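Local coordinates for uricase (PDB 4R8X), which catalyses the oxidation of urate by molecular oxygen to 5-hydroxyisourate, the first step on the route from urate to (S)-allantoin, at the interface of chains A and B and the interface of chains A and C. Sequence-based numbering; all coordinates share one arbitrary frame. Chains: chain A/B/C, Uricase.

Contact 1: the interface of chains A and B. Residues chain A 8-12, 69, 73; chain B 294-297.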
# COMPACT_ATOMS: atom_id res chain seq x y z
N GLY A 8 -2.06 9.22 -22.85
CA GLY A 8 -1.63 10.38 -22.11
C GLY A 8 -0.56 10.06 -21.09
O GLY A 8 0.18 9.06 -21.21
N LYS A 9 -0.47 10.92 -20.08
CA LYS A 9 0.51 10.76 -19.02
C LYS A 9 -0.19 10.85 -17.67
O LYS A 9 -0.98 11.76 -17.44
CB LYS A 9 1.57 11.85 -19.11
CG LYS A 9 2.84 11.56 -18.31
CD LYS A 9 3.66 10.49 -18.99
CE LYS A 9 5.12 10.90 -19.14
NZ LYS A 9 5.87 9.91 -19.97
N GLY A 10 0.11 9.89 -16.80
CA GLY A 10 -0.41 9.88 -15.44
C GLY A 10 0.71 10.14 -14.45
O GLY A 10 1.90 10.15 -14.82
N ASP A 11 0.34 10.34 -13.18
CA ASP A 11 1.30 10.71 -12.12
C ASP A 11 2.18 11.90 -12.52
O ASP A 11 3.40 11.92 -12.26
CB ASP A 11 2.16 9.52 -11.65
CG ASP A 11 1.41 8.59 -10.70
OD1 ASP A 11 0.24 8.89 -10.35
OD2 ASP A 11 2.01 7.58 -10.28
N VAL A 12 1.56 12.88 -13.18
CA VAL A 12 2.25 14.13 -13.47
C VAL A 12 2.17 15.02 -12.23
O VAL A 12 1.25 15.81 -12.05
CB VAL A 12 1.70 14.86 -14.71
CG1 VAL A 12 2.46 16.18 -14.93
CG2 VAL A 12 1.80 13.97 -15.94
N THR A 69 4.11 11.63 -24.68
CA THR A 69 3.56 11.77 -23.34
C THR A 69 4.49 12.61 -22.47
O THR A 69 4.05 13.41 -21.66
CB THR A 69 3.22 10.41 -22.67
OG1 THR A 69 4.43 9.70 -22.35
CG2 THR A 69 2.35 9.57 -23.59
N LYS A 73 3.72 16.14 -20.31
CA LYS A 73 4.18 16.42 -18.97
C LYS A 73 4.83 17.80 -18.92
O LYS A 73 4.51 18.62 -18.06
CB LYS A 73 5.17 15.34 -18.52
CG LYS A 73 5.84 15.59 -17.17
CD LYS A 73 7.17 14.86 -17.05
CE LYS A 73 8.16 15.36 -18.10
NZ LYS A 73 9.55 14.92 -17.83
N PRO B 294 8.20 9.47 -11.38
CA PRO B 294 6.87 8.82 -11.40
C PRO B 294 6.02 8.88 -12.69
O PRO B 294 5.30 7.92 -12.92
CB PRO B 294 6.13 9.52 -10.27
CG PRO B 294 7.21 9.90 -9.30
CD PRO B 294 8.36 10.32 -10.18
N PRO B 295 6.08 9.97 -13.49
CA PRO B 295 5.09 10.02 -14.58
C PRO B 295 5.15 8.81 -15.51
O PRO B 295 6.25 8.40 -15.91
CB PRO B 295 5.48 11.28 -15.34
CG PRO B 295 6.10 12.15 -14.33
CD PRO B 295 6.87 11.21 -13.43
N PHE B 296 3.99 8.25 -15.84
CA PHE B 296 3.90 7.09 -16.71
C PHE B 296 2.99 7.37 -17.91
O PHE B 296 1.95 8.01 -17.77
CB PHE B 296 3.39 5.86 -15.96
CG PHE B 296 2.01 6.02 -15.36
CD1 PHE B 296 0.87 5.68 -16.08
CD2 PHE B 296 1.85 6.51 -14.07
CE1 PHE B 296 -0.39 5.82 -15.54
CE2 PHE B 296 0.59 6.64 -13.51
CZ PHE B 296 -0.55 6.30 -14.25
N GLY B 297 3.40 6.91 -19.08
CA GLY B 297 2.52 6.96 -20.22
C GLY B 297 1.39 5.96 -20.02
O GLY B 297 1.57 4.96 -19.33
O HOH W 1 4.30 6.40 -11.01
O HOH W 2 6.35 7.33 -18.93
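A:Gly10 and B:Phe296 pair their backbones as an antiparallel bridge joining strand 5-17 of one chain to strand 296-304 of the other: A:Gly10 N gives its hydrogen to B:Phe296 O at 2.8 Å, and B:Phe296 N returns one to A:Gly10 O at 3.0 Å, from above the carbonyl plane. The phenylalanine CG sits between its own backbone N and carbonyl carbon (chi1 60°), which swings the ring back over the strand it pairs with. A:Gly10 CA meets one face toward the rim, 3.9 Å from the centroid; glycine suits this place because a side chain pointing that way would push the ring off. At the ring's edge comes A:Asp11, its carboxylate plane turned 79° from the ring and OD2 lying in the ring plane, with CG 3.5 Å from B:Phe296 CE2. That same OD2 holds a water at 2.7 Å which also reaches B:Pro294 O, tying the carboxylate to the partner's backbone. B:Pro295, rigid and without an N-H to satisfy, wedges between A:Asp11 and A:Lys73, its CG 3.4 Å from A:Asp11 O.

A:Lys9 leaves the strand with CG anti to the backbone N (chi1 -164°), then bends twice, running its methylenes past B:Pro295, where CE lies 3.8 Å from CB. Its NZ grips A:Thr69 OG1 at 2.8 Å and a water shared with B:Pro295 O and B:Gly297 N. An alanine here would probably leave the threonine hydroxyl and that water without their amine partner and open a gap beside the proline. In uricases a lysine and a threonine so paired form the catalytic dyad, and A:Thr69 is a likely site for urate and oxygen; the patch therefore both continues a sheet across the dimer and sets catalytic groups against the neighbouring chain.

Contact 2: the interface of chains A and C. Residues chain A 29-32; chain C 124, 129.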
# COMPACT_ATOMS: atom_id res chain seq x y z
N PRO A 29 -22.52 28.62 8.12
CA PRO A 29 -22.49 28.28 9.55
C PRO A 29 -21.64 27.06 9.88
O PRO A 29 -21.16 26.94 11.01
CB PRO A 29 -23.95 27.95 9.86
CG PRO A 29 -24.74 28.66 8.82
CD PRO A 29 -23.89 28.69 7.59
N GLU A 30 -21.48 26.16 8.93
CA GLU A 30 -20.79 24.90 9.19
C GLU A 30 -19.27 25.00 9.16
O GLU A 30 -18.59 24.02 9.46
CB GLU A 30 -21.24 23.82 8.20
CG GLU A 30 -22.68 23.31 8.39
CD GLU A 30 -23.74 24.27 7.89
OE1 GLU A 30 -24.92 24.07 8.26
OE2 GLU A 30 -23.42 25.21 7.12
N SER A 31 -18.73 26.15 8.80
CA SER A 31 -17.30 26.23 8.49
C SER A 31 -16.73 27.60 8.79
O SER A 31 -17.43 28.60 8.71
CB SER A 31 -17.08 25.92 7.00
OG SER A 31 -15.71 25.93 6.65
N ASN A 32 -15.45 27.64 9.13
CA ASN A 32 -14.71 28.89 9.22
C ASN A 32 -13.74 29.06 8.06
O ASN A 32 -12.97 30.01 8.03
CB ASN A 32 -13.97 28.99 10.56
CG ASN A 32 -14.88 29.42 11.69
OD1 ASN A 32 -15.87 30.13 11.48
ND2 ASN A 32 -14.54 29.00 12.90
N GLY C 124 -19.70 23.10 12.93
CA GLY C 124 -20.60 24.21 13.14
C GLY C 124 -21.76 23.76 14.00
O GLY C 124 -22.33 22.69 13.77
N VAL C 129 -18.75 27.66 15.59
CA VAL C 129 -17.86 26.58 15.18
C VAL C 129 -16.99 26.16 16.37
O VAL C 129 -16.25 26.97 16.93
CB VAL C 129 -16.98 26.97 13.98
CG1 VAL C 129 -15.98 25.85 13.65
CG2 VAL C 129 -17.86 27.29 12.76
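A:Asn32 and C:Val129 meet tip to tip, and this van der Waals contact is the main side-chain meeting of the patch. The asparagine turns CG beside its own backbone N and anti to the carbonyl carbon (chi1 -80°), which brings one face of the flat amide down on the valine's isopropyl group. C:Val129 CG2 lies over the amide, 3.7 Å from A:Asn32 OD1 and about as near its nitrogen, while C:Val129 CG1 stands 3.5 Å from A:Asn32 ND2. A beta-branched residue suits this place because its two methyls make a short, broad cap that cannot bend away, and the amide, being planar, can lie flat on it. C:Val129 has 65 Å² of its surface buried by chain A, and A:Asn32 has 37 Å² buried by chain C.

Backbone contacts make up the second group. The loop of A:Pro29 and A:Glu30 passes over C:Gly124, near the end of strand 118-125, and A:Pro29 O comes within 3.5 Å of the glycine CA. Lacking a side chain, the glycine lets the two main chains draw near, with A:Glu30 CA 4.0 Å from C:Gly124 CA. A proline helps to stiffen the loop at this crossing, whereas the A:Glu30 side chain points away from the partner and adds little to the contact.

Polar pairing is absent within the patch: nitrogen and oxygen atoms of the two chains stay too far apart to bond. The join therefore rests on shape, and it is small, being one part of a larger two-fold interface; uricases commonly work as tetramers, so it may well help bring dimers together. The amide nitrogen makes a near approach to the valine branch point, A:Asn32 ND2 standing 3.3 Å from C:Val129 CB.

The centres of contact 1 and contact 2 lie about 39 Å apart, and they have no residue in common; chain A supplies one side of each, by separate elements. Strand 5-17 and helix 69-82 face chain B, whereas the loop at 29-32 faces chain C. Each patch belongs to its own two-fold interface, so every one has a twin with the chains exchanged, and the two symmetries together can build the deposited four-copy assembly. Their characters differ: contact 1 joins strands next to probable catalytic groups, while contact 2 adds a modest touch made by van der Waals packing that is more likely to serve assembly than chemistry.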